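Local coordinates for cyclic nucleotide-binding protein (Ruegeria pomeroyi, PDB 3FX3) that probably binds DNA as a transcription regulator of the CRP type, pairing a cyclic nucleotide-binding domain with a helix-turn-helix domain in a two-chain assembly, at residues R37-D40 with R41-L45; S141-A144 with Q145-L149; V158-F161 with L162-L165; E193-S196 with R197-R201. All coordinates share one frame; numbering follows the deposited sequence. Where two conformers were deposited one is given.

Contact 1: R37-D40 with R41-L45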
loop_
_atom_site.group_PDB
_atom_site.type_symbol
_atom_site.label_atom_id
_atom_site.label_comp_id
_atom_site.label_asym_id
_atom_site.label_seq_id
_atom_site.Cartn_x
_atom_site.Cartn_y
_atom_site.Cartn_z
ATOM N N ARG B 37 -21.857 9.388 -15.594
ATOM C CA ARG B 37 -23.115 8.696 -15.412
ATOM C C ARG B 37 -23.625 8.765 -13.980
ATOM O O ARG B 37 -22.839 8.767 -13.039
ATOM C CB ARG B 37 -22.992 7.232 -15.822
ATOM C CG ARG B 37 -22.731 7.001 -17.299
ATOM C CD ARG B 37 -23.938 7.386 -18.127
ATOM N NE ARG B 37 -23.779 7.011 -19.526
ATOM C CZ ARG B 37 -23.516 7.863 -20.519
ATOM N NH1 ARG B 37 -23.359 9.183 -20.294
ATOM N NH2 ARG B 37 -23.384 7.387 -21.756
ATOM N N SER B 38 -24.956 8.767 -13.859
ATOM C CA SER B 38 -25.663 8.655 -12.589
ATOM C C SER B 38 -26.322 7.326 -12.492
ATOM O O SER B 38 -26.736 6.793 -13.500
ATOM C CB SER B 38 -26.759 9.700 -12.506
ATOM O OG SER B 38 -26.129 10.914 -12.197
ATOM N N TYR B 39 -26.419 6.804 -11.273
ATOM C CA TYR B 39 -27.030 5.496 -11.021
ATOM C C TYR B 39 -28.012 5.626 -9.845
ATOM O O TYR B 39 -27.716 6.285 -8.839
ATOM C CB TYR B 39 -25.944 4.440 -10.732
ATOM C CG TYR B 39 -25.024 4.217 -11.905
ATOM C CD1 TYR B 39 -23.899 5.003 -12.085
ATOM C CD2 TYR B 39 -25.294 3.238 -12.856
ATOM C CE1 TYR B 39 -23.054 4.836 -13.187
ATOM C CE2 TYR B 39 -24.474 3.056 -13.947
ATOM C CZ TYR B 39 -23.333 3.873 -14.112
ATOM O OH TYR B 39 -22.494 3.725 -15.216
ATOM N N ASP B 40 -29.196 5.051 -9.985
ATOM C CA ASP B 40 -30.119 4.970 -8.852
ATOM C C ASP B 40 -29.608 3.895 -7.895
ATOM O O ASP B 40 -28.830 3.005 -8.272
ATOM C CB ASP B 40 -31.530 4.539 -9.286
ATOM C CG ASP B 40 -32.171 5.496 -10.271
ATOM O OD1 ASP B 40 -31.795 6.674 -10.298
ATOM O OD2 ASP B 40 -33.092 5.068 -10.997
ATOM N N ARG B 41 -30.081 3.965 -6.659
ATOM C CA ARG B 41 -29.849 2.898 -5.699
ATOM C C ARG B 41 -30.279 1.592 -6.330
ATOM O O ARG B 41 -31.351 1.516 -6.933
ATOM C CB ARG B 41 -30.677 3.101 -4.432
ATOM C CG ARG B 41 -30.170 2.271 -3.247
ATOM C CD ARG B 41 -31.261 1.426 -2.588
ATOM N NE ARG B 41 -31.334 1.681 -1.153
ATOM C CZ ARG B 41 -30.526 1.140 -0.247
ATOM N NH1 ARG B 41 -30.671 1.469 1.024
ATOM N NH2 ARG B 41 -29.571 0.290 -0.618
ATOM N N GLY B 42 -29.432 0.584 -6.204
ATOM C CA GLY B 42 -29.708 -0.746 -6.741
ATOM C C GLY B 42 -29.419 -0.920 -8.230
ATOM O O GLY B 42 -29.600 -2.007 -8.775
ATOM N N GLU B 43 -28.976 0.140 -8.913
ATOM C CA GLU B 43 -28.719 0.036 -10.346
ATOM C C GLU B 43 -27.346 -0.602 -10.594
ATOM O O GLU B 43 -26.349 -0.262 -9.920
ATOM C CB GLU B 43 -28.785 1.420 -10.997
ATOM C CG GLU B 43 -28.773 1.355 -12.536
ATOM C CD GLU B 43 -28.911 2.711 -13.243
ATOM O OE1 GLU B 43 -29.369 3.702 -12.622
ATOM O OE2 GLU B 43 -28.576 2.748 -14.453
ATOM N N THR B 44 -27.306 -1.480 -11.596
ATOM C CA THR B 44 -26.094 -2.121 -12.065
ATOM C C THR B 44 -25.163 -1.142 -12.825
ATOM O O THR B 44 -25.619 -0.407 -13.706
ATOM C CB THR B 44 -26.440 -3.297 -12.987
ATOM O OG1 THR B 44 -27.101 -4.302 -12.216
ATOM C CG2 THR B 44 -25.193 -3.896 -13.661
ATOM N N LEU B 45 -23.877 -1.138 -12.461
ATOM C CA LEU B 45 -22.830 -0.437 -13.230
ATOM C C LEU B 45 -22.255 -1.391 -14.240
ATOM O O LEU B 45 -22.086 -1.032 -15.390
ATOM C CB LEU B 45 -21.692 0.055 -12.335
ATOM C CG LEU B 45 -21.922 1.302 -11.483
ATOM C CD1 LEU B 45 -22.908 1.013 -10.338
ATOM C CD2 LEU B 45 -20.577 1.803 -10.940
HETATM O O HOH W 1 -27.293 4.943 -15.343
#

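Contact 2: S141-A144 with Q145-L149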
loop_
_atom_site.group_PDB
_atom_site.type_symbol
_atom_site.label_atom_id
_atom_site.label_comp_id
_atom_site.label_asym_id
_atom_site.label_seq_id
_atom_site.Cartn_x
_atom_site.Cartn_y
_atom_site.Cartn_z
ATOM N N SER B 141 5.664 2.804 -0.029
ATOM C CA SER B 141 5.178 3.552 1.120
ATOM C C SER B 141 4.103 2.737 1.894
ATOM O O SER B 141 4.107 2.670 3.118
ATOM C CB SER B 141 4.686 4.930 0.641
ATOM O OG SER B 141 3.855 5.506 1.577
ATOM N N LEU B 142 3.215 2.084 1.182
ATOM C CA LEU B 142 2.187 1.289 1.852
ATOM C C LEU B 142 2.783 0.019 2.571
ATOM O O LEU B 142 2.399 -0.318 3.687
ATOM C CB LEU B 142 1.109 0.888 0.849
ATOM C CG LEU B 142 0.282 2.035 0.225
ATOM C CD1 LEU B 142 -0.726 1.460 -0.750
ATOM C CD2 LEU B 142 -0.446 2.844 1.277
ATOM N N VAL B 143 3.763 -0.627 1.938
ATOM C CA VAL B 143 4.439 -1.759 2.552
ATOM C C VAL B 143 5.144 -1.298 3.831
ATOM O O VAL B 143 5.088 -1.988 4.854
ATOM C CB VAL B 143 5.486 -2.392 1.582
ATOM C CG1 VAL B 143 6.472 -3.339 2.363
ATOM C CG2 VAL B 143 4.786 -3.115 0.432
ATOM N N ALA B 144 5.817 -0.137 3.785
ATOM C CA ALA B 144 6.520 0.356 4.969
ATOM C C ALA B 144 5.497 0.670 6.051
ATOM O O ALA B 144 5.712 0.364 7.223
ATOM C CB ALA B 144 7.398 1.599 4.656
ATOM N N GLN B 145 4.368 1.255 5.683
ATOM C CA GLN B 145 3.317 1.510 6.702
ATOM C C GLN B 145 2.765 0.234 7.340
ATOM O O GLN B 145 2.567 0.181 8.533
ATOM C CB GLN B 145 2.165 2.348 6.149
ATOM C CG GLN B 145 2.260 3.795 6.522
ATOM C CD GLN B 145 1.009 4.557 6.144
ATOM O OE1 GLN B 145 0.891 5.051 5.022
ATOM N NE2 GLN B 145 0.065 4.682 7.097
ATOM N N LEU B 146 2.540 -0.805 6.546
ATOM C CA LEU B 146 2.037 -2.081 7.076
ATOM C C LEU B 146 3.042 -2.734 8.017
ATOM O O LEU B 146 2.702 -3.566 8.822
ATOM C CB LEU B 146 1.748 -3.050 5.949
ATOM C CG LEU B 146 0.392 -2.864 5.294
ATOM C CD1 LEU B 146 0.403 -3.582 3.947
ATOM C CD2 LEU B 146 -0.709 -3.412 6.237
ATOM N N GLU B 147 4.288 -2.337 7.930
ATOM C CA GLU B 147 5.306 -2.885 8.791
ATOM C C GLU B 147 5.278 -2.261 10.197
ATOM O O GLU B 147 5.848 -2.814 11.153
ATOM C CB GLU B 147 6.641 -2.585 8.144
ATOM C CG GLU B 147 7.721 -3.488 8.551
ATOM C CD GLU B 147 7.934 -4.656 7.620
ATOM O OE1 GLU B 147 7.268 -4.713 6.558
ATOM O OE2 GLU B 147 8.799 -5.497 7.969
ATOM N N GLN B 148 4.667 -1.086 10.300
ATOM C CA GLN B 148 4.804 -0.264 11.489
ATOM C C GLN B 148 3.684 -0.564 12.489
ATOM O O GLN B 148 2.535 -0.676 12.108
ATOM C CB GLN B 148 4.793 1.217 11.118
ATOM C CG GLN B 148 6.097 1.710 10.536
ATOM C CD GLN B 148 6.030 3.160 10.076
ATOM O OE1 GLN B 148 4.965 3.687 9.716
ATOM N NE2 GLN B 148 7.176 3.820 10.099
ATOM N N LEU B 149 4.048 -0.680 13.763
ATOM C CA LEU B 149 3.102 -1.037 14.840
ATOM C C LEU B 149 1.848 -0.151 14.853
ATOM O O LEU B 149 1.943 1.069 14.941
ATOM C CB LEU B 149 3.808 -0.976 16.209
ATOM C CG LEU B 149 3.004 -1.307 17.487
ATOM C CD1 LEU B 149 2.521 -2.774 17.502
ATOM C CD2 LEU B 149 3.831 -0.983 18.734
HETATM O O HOH W 2 4.926 -4.636 5.013
#

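Contact 3: V158-F161 with L162-L165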
loop_
_atom_site.group_PDB
_atom_site.type_symbol
_atom_site.label_atom_id
_atom_site.label_comp_id
_atom_site.label_asym_id
_atom_site.label_seq_id
_atom_site.Cartn_x
_atom_site.Cartn_y
_atom_site.Cartn_z
ATOM N N VAL B 158 -12.356 3.953 13.368
ATOM C CA VAL B 158 -13.577 4.456 12.723
ATOM C C VAL B 158 -13.520 5.981 12.610
ATOM O O VAL B 158 -13.906 6.556 11.570
ATOM C CB VAL B 158 -14.837 3.998 13.485
ATOM C CG1 VAL B 158 -16.114 4.660 12.921
ATOM C CG2 VAL B 158 -14.925 2.479 13.435
ATOM N N ALA B 159 -13.020 6.625 13.671
ATOM C CA ALA B 159 -12.792 8.077 13.658
ATOM C C ALA B 159 -11.931 8.451 12.451
ATOM O O ALA B 159 -12.224 9.373 11.708
ATOM C CB ALA B 159 -12.102 8.520 14.961
ATOM N N GLU B 160 -10.872 7.691 12.265
ATOM C CA GLU B 160 -9.934 7.889 11.167
ATOM C C GLU B 160 -10.598 7.728 9.793
ATOM O O GLU B 160 -10.365 8.498 8.837
ATOM C CB GLU B 160 -8.826 6.849 11.342
ATOM C CG GLU B 160 -7.552 7.188 10.717
ATOM C CD GLU B 160 -6.820 8.363 11.405
ATOM O OE1 GLU B 160 -6.370 8.237 12.585
ATOM O OE2 GLU B 160 -6.663 9.397 10.710
ATOM N N PHE B 161 -11.416 6.688 9.687
ATOM C CA PHE B 161 -12.196 6.462 8.489
ATOM C C PHE B 161 -13.132 7.657 8.204
ATOM O O PHE B 161 -13.178 8.190 7.107
ATOM C CB PHE B 161 -12.954 5.128 8.635
ATOM C CG PHE B 161 -13.915 4.854 7.521
ATOM C CD1 PHE B 161 -13.466 4.293 6.338
ATOM C CD2 PHE B 161 -15.260 5.160 7.654
ATOM C CE1 PHE B 161 -14.341 4.046 5.289
ATOM C CE2 PHE B 161 -16.147 4.892 6.610
ATOM C CZ PHE B 161 -15.666 4.337 5.425
ATOM N N LEU B 162 -13.863 8.096 9.204
ATOM C CA LEU B 162 -14.724 9.252 9.044
ATOM C C LEU B 162 -13.934 10.506 8.641
ATOM O O LEU B 162 -14.348 11.234 7.748
ATOM C CB LEU B 162 -15.522 9.487 10.323
ATOM C CG LEU B 162 -16.596 8.432 10.616
ATOM C CD1 LEU B 162 -17.284 8.721 11.954
ATOM C CD2 LEU B 162 -17.647 8.388 9.471
ATOM N N LEU B 163 -12.779 10.727 9.270
ATOM C CA LEU B 163 -11.954 11.898 8.958
ATOM C C LEU B 163 -11.491 11.894 7.507
ATOM O O LEU B 163 -11.487 12.929 6.844
ATOM C CB LEU B 163 -10.743 11.963 9.884
ATOM C CG LEU B 163 -11.083 12.402 11.323
ATOM C CD1 LEU B 163 -10.069 11.836 12.327
ATOM C CD2 LEU B 163 -11.170 13.924 11.407
ATOM N N GLU B 164 -11.089 10.731 7.018
ATOM C CA GLU B 164 -10.694 10.617 5.633
ATOM C C GLU B 164 -11.879 10.913 4.690
ATOM O O GLU B 164 -11.682 11.527 3.657
ATOM C CB GLU B 164 -10.108 9.229 5.384
ATOM C CG GLU B 164 -9.558 9.023 3.989
ATOM C CD GLU B 164 -8.165 8.377 3.977
ATOM O OE1 GLU B 164 -7.687 7.869 5.035
ATOM O OE2 GLU B 164 -7.552 8.388 2.884
ATOM N N LEU B 165 -13.099 10.509 5.044
ATOM C CA LEU B 165 -14.286 10.840 4.215
ATOM C C LEU B 165 -14.624 12.348 4.157
ATOM O O LEU B 165 -15.197 12.816 3.185
ATOM C CB LEU B 165 -15.535 10.069 4.678
ATOM C CG LEU B 165 -15.548 8.533 4.650
ATOM C CD1 LEU B 165 -16.909 8.001 5.158
ATOM C CD2 LEU B 165 -15.237 8.020 3.269
#

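Contact 4: E193-S196 with R197-R201. With PO4 (phosphate ion), chain H.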
loop_
_atom_site.group_PDB
_atom_site.type_symbol
_atom_site.label_atom_id
_atom_site.label_comp_id
_atom_site.label_asym_id
_atom_site.label_seq_id
_atom_site.Cartn_x
_atom_site.Cartn_y
_atom_site.Cartn_z
ATOM N N GLU B 193 -21.004 -5.755 15.472
ATOM C CA GLU B 193 -21.228 -5.262 16.814
ATOM C C GLU B 193 -20.057 -4.405 17.298
ATOM O O GLU B 193 -20.252 -3.458 18.081
ATOM C CB GLU B 193 -21.570 -6.425 17.777
ATOM C CG GLU B 193 -20.462 -7.466 18.061
ATOM C CD GLU B 193 -20.269 -8.552 16.960
ATOM O OE1 GLU B 193 -20.920 -8.554 15.879
ATOM O OE2 GLU B 193 -19.418 -9.433 17.212
ATOM N N SER B 194 -18.847 -4.721 16.819
ATOM C CA SER B 194 -17.676 -3.888 17.090
ATOM C C SER B 194 -17.824 -2.513 16.463
ATOM O O SER B 194 -17.511 -1.513 17.096
ATOM C CB SER B 194 -16.385 -4.531 16.587
ATOM O OG SER B 194 -16.075 -5.694 17.322
ATOM N N LEU B 195 -18.297 -2.462 15.225
ATOM C CA LEU B 195 -18.556 -1.169 14.578
ATOM C C LEU B 195 -19.566 -0.357 15.388
ATOM O O LEU B 195 -19.412 0.862 15.534
ATOM C CB LEU B 195 -19.050 -1.345 13.137
ATOM C CG LEU B 195 -19.296 -0.057 12.352
ATOM C CD1 LEU B 195 -18.035 0.774 12.308
ATOM C CD2 LEU B 195 -19.798 -0.328 10.945
ATOM N N SER B 196 -20.575 -1.032 15.931
ATOM C CA SER B 196 -21.611 -0.353 16.723
ATOM C C SER B 196 -21.082 0.243 18.021
ATOM O O SER B 196 -21.443 1.376 18.386
ATOM C CB SER B 196 -22.787 -1.298 17.014
ATOM O OG SER B 196 -23.506 -1.504 15.818
ATOM N N ARG B 197 -20.256 -0.530 18.722
ATOM C CA ARG B 197 -19.563 -0.025 19.904
ATOM C C ARG B 197 -18.720 1.190 19.534
ATOM O O ARG B 197 -18.737 2.194 20.247
ATOM C CB ARG B 197 -18.631 -1.080 20.499
ATOM C CG ARG B 197 -19.339 -2.268 21.139
ATOM C CD ARG B 197 -18.394 -3.062 22.087
ATOM N NE ARG B 197 -17.586 -4.077 21.385
ATOM C CZ ARG B 197 -18.041 -5.258 20.937
ATOM N NH1 ARG B 197 -17.198 -6.089 20.317
ATOM N NH2 ARG B 197 -19.326 -5.614 21.087
ATOM N N ALA B 198 -17.999 1.107 18.415
ATOM C CA ALA B 198 -17.143 2.218 18.021
ATOM C C ALA B 198 -17.985 3.469 17.853
ATOM O O ALA B 198 -17.639 4.518 18.389
ATOM C CB ALA B 198 -16.332 1.914 16.745
ATOM N N PHE B 199 -19.095 3.358 17.131
ATOM C CA PHE B 199 -19.987 4.504 16.952
ATOM C C PHE B 199 -20.480 5.030 18.295
ATOM O O PHE B 199 -20.607 6.245 18.489
ATOM C CB PHE B 199 -21.214 4.146 16.106
ATOM C CG PHE B 199 -20.944 3.991 14.640
ATOM C CD1 PHE B 199 -20.107 4.862 13.966
ATOM C CD2 PHE B 199 -21.590 3.012 13.922
ATOM C CE1 PHE B 199 -19.883 4.725 12.617
ATOM C CE2 PHE B 199 -21.383 2.873 12.556
ATOM C CZ PHE B 199 -20.515 3.729 11.910
ATOM N N SER B 200 -20.770 4.120 19.216
ATOM C CA SER B 200 -21.284 4.530 20.516
ATOM C C SER B 200 -20.239 5.384 21.241
ATOM O O SER B 200 -20.524 6.504 21.670
ATOM C CB SER B 200 -21.649 3.320 21.351
ATOM O OG SER B 200 -22.239 3.750 22.551
ATOM N N ARG B 201 -19.026 4.861 21.352
ATOM C CA ARG B 201 -17.925 5.623 21.913
ATOM C C ARG B 201 -17.752 7.002 21.264
ATOM O O ARG B 201 -17.493 7.979 21.960
ATOM C CB ARG B 201 -16.625 4.843 21.771
ATOM C CG ARG B 201 -16.515 3.696 22.747
ATOM C CD ARG B 201 -15.284 2.842 22.448
ATOM N NE ARG B 201 -14.562 2.472 23.663
ATOM C CZ ARG B 201 -15.030 1.654 24.607
ATOM N NH1 ARG B 201 -14.287 1.392 25.673
ATOM N NH2 ARG B 201 -16.242 1.097 24.498
HETATM P P PO4 H . -13.981 -3.827 20.371
HETATM O O1 PO4 H . -14.196 -5.177 19.720
HETATM O O2 PO4 H . -14.974 -3.674 21.497
HETATM O O3 PO4 H . -14.203 -2.685 19.397
HETATM O O4 PO4 H . -12.577 -3.746 20.929
#

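Contact 1: R37-D40 with R41-L45
L45 sits over one face of the Y39 ring, its CG 3.9 Å from the centroid of that ring and almost on the normal, a CH-pi contact. E43 reaches the same ring too: CG lies at the edge in the ring plane, while CD, 3.7 Å from Y39 CD2, approaches obliquely, carboxylate and ring planes being turned 61° apart. With CG anti to the backbone N (chi1 -170°) and the chain extended beyond it, E43 reaches back past the end of strand 35-39, and its OE1 accepts a bond from the backbone N of D40 at 3.0 Å, on the anti side of the carboxylate and tilted out of its plane. OE2 is tied to S38 O by a bridging water that donates to both at 2.7 Å. A type II beta turn from D40 to E43, closed by E43 N on D40 O at 2.9 Å and with G42 at positive phi, leads from strand 35-39 to strand 44-46, in the two different sheets of the cyclic nucleotide-binding beta barrel; Y39 OH bonds H111 NE2 on strand 107-113. The D40 N-H and the water probably help stabilise negative charge on E43, whose OE1 stands 4.3 Å from D40 OD2.

Contact 2: S141-A144 with Q145-L149
S141 O and L142 O each receive a regular helical bond, from Q145 N and L146 N respectively, both at 2.9 Å and nearly straight. The pattern then changes. E147 N lies between two carbonyls: its bond to V143 O is weak, 3.2 Å long and bent to 127°, and the one to A144 O, at 3.1 Å, comes from well above the carbonyl plane. V143 O is also approached by a water at 2.7 Å, which is near E147 OE1 as well; the E147 chain, bent at chi2 (95°), turns its carboxylate back along the helix to meet it. This is the last turn of helix 125-147, the long helix by which CRP-type subunits pair, and here the bonding shifts toward three-residue spacing, with Q148 N bonding Q145 O at 3.0 Å. In the dimer L142 and L146 pack against L146 and L142 of the second subunit, and V143 touches L142 of that chain. The other carboxylate oxygen, E147 OE2, forms a salt bridge with R187 NE of the second subunit, and E147 O accepts a bond from R157 NH2 of that chain. L146 CB and CG lie beside L142 O, CG 3.6 Å from that oxygen.

Contact 3: V158-F161 with L162-L165
F161 and L165, one helical turn apart, make the closest side-chain contact here: L165 CD1 lies 3.5 Å from F161 CE2, and L165 CG stands above one face of the ring, offset toward its rim. The phenyl group gets there because its CG is anti to the backbone N (chi1 174°), which swings the ring alongside the following turn. L165 adopts the other common choice, CG anti to the carbonyl carbon and beside its own N, followed by an extended CD1, so that this methyl is carried back to the ring while CG stays 3.4 Å from F161 O. L162 and L163 share that first torsion. It folds L162 CG to 3.4 Å from V158 O. In the same way L163 CG comes to 3.3 Å from A159 O. Between V158 and L162 the branches meet more loosely, CG1 to CD1 at 4.3 Å. Four consecutive backbone bonds, from L162 N to V158 O at 2.8 Å through to L165 N on F161 O at 3.1 Å, keep the helix regular. Its apolar sides face different neighbours: V158 packs on helix 192-203, A159 and L163 on helix 219-227, L162 and L165 on V175 of strand 173-176. E160 instead turns to Q152, whose NE2 bonds its OE1. Helix 154-165 thus joins helices 192-203 and 219-227 and strand 173-176 within the winged helix-turn-helix domain. With its backbone groups paired, the helix offers these neighbours chiefly hydrocarbon, so burial of apolar surface probably holds it in place.

Contact 4: E193-S196 with R197-R201
R197 and E193 lie side by side and point the same way, yet they do not pair through charge: their carboxylate and guanidinium planes are 63° apart, and the touch is made by the aliphatic E193 CG, 3.7 Å from R197 NH2. One face of the guanidinium rests over E193 O and S194 CA, while its edge is given to a phosphate ion, probably from the crystallisation liquor. A bend at chi3 (-86°) turns the group back along the helix, and two nearly straight bonds grip the anion, NE to O2 at 2.6 Å and NH1 to O1 at 3.2 Å. S194 OG stands 3.1 Å from the same phosphate O1. Helix 192-203 is the second helix of the helix-turn-helix, the recognition helix in CRP relatives, so the anion may mimic a DNA backbone phosphate. On another side of the helix the pairing is apolar: L195 CD1 stands over the face of the F199 ring, 4.2 Å from its centroid, and L195 CG comes to 3.6 Å from F199 CE2. The leucine, with CG anti to the backbone N (chi1 -178°), also packs on I184 and A185 of helix 182-187 and, like A198 and F199, on V158 of helix 154-165.

In the fold
Along the chain the four contacts follow in numerical order. Contact 1 links the two four-stranded sheets of the cyclic nucleotide-binding domain; contact 2 closes the long dimer helix 125-147; contacts 3 and 4 lie within the Crp-like helix-turn-helix domain. Contacts 1 and 2 fall on opposite sides of the chain's centre, their own centres about 36 Å apart. From contact 2 the chain passes into helix 154-165, whose contact 3 is centred about 19 Å away. Only contacts 3 and 4 touch: V158 CG2 is 3.6 Å from A198 CB. That joint seats the probable recognition helix on helix 154-165, while contact 2 ties one subunit's dimer helix to the other's DNA-binding domain.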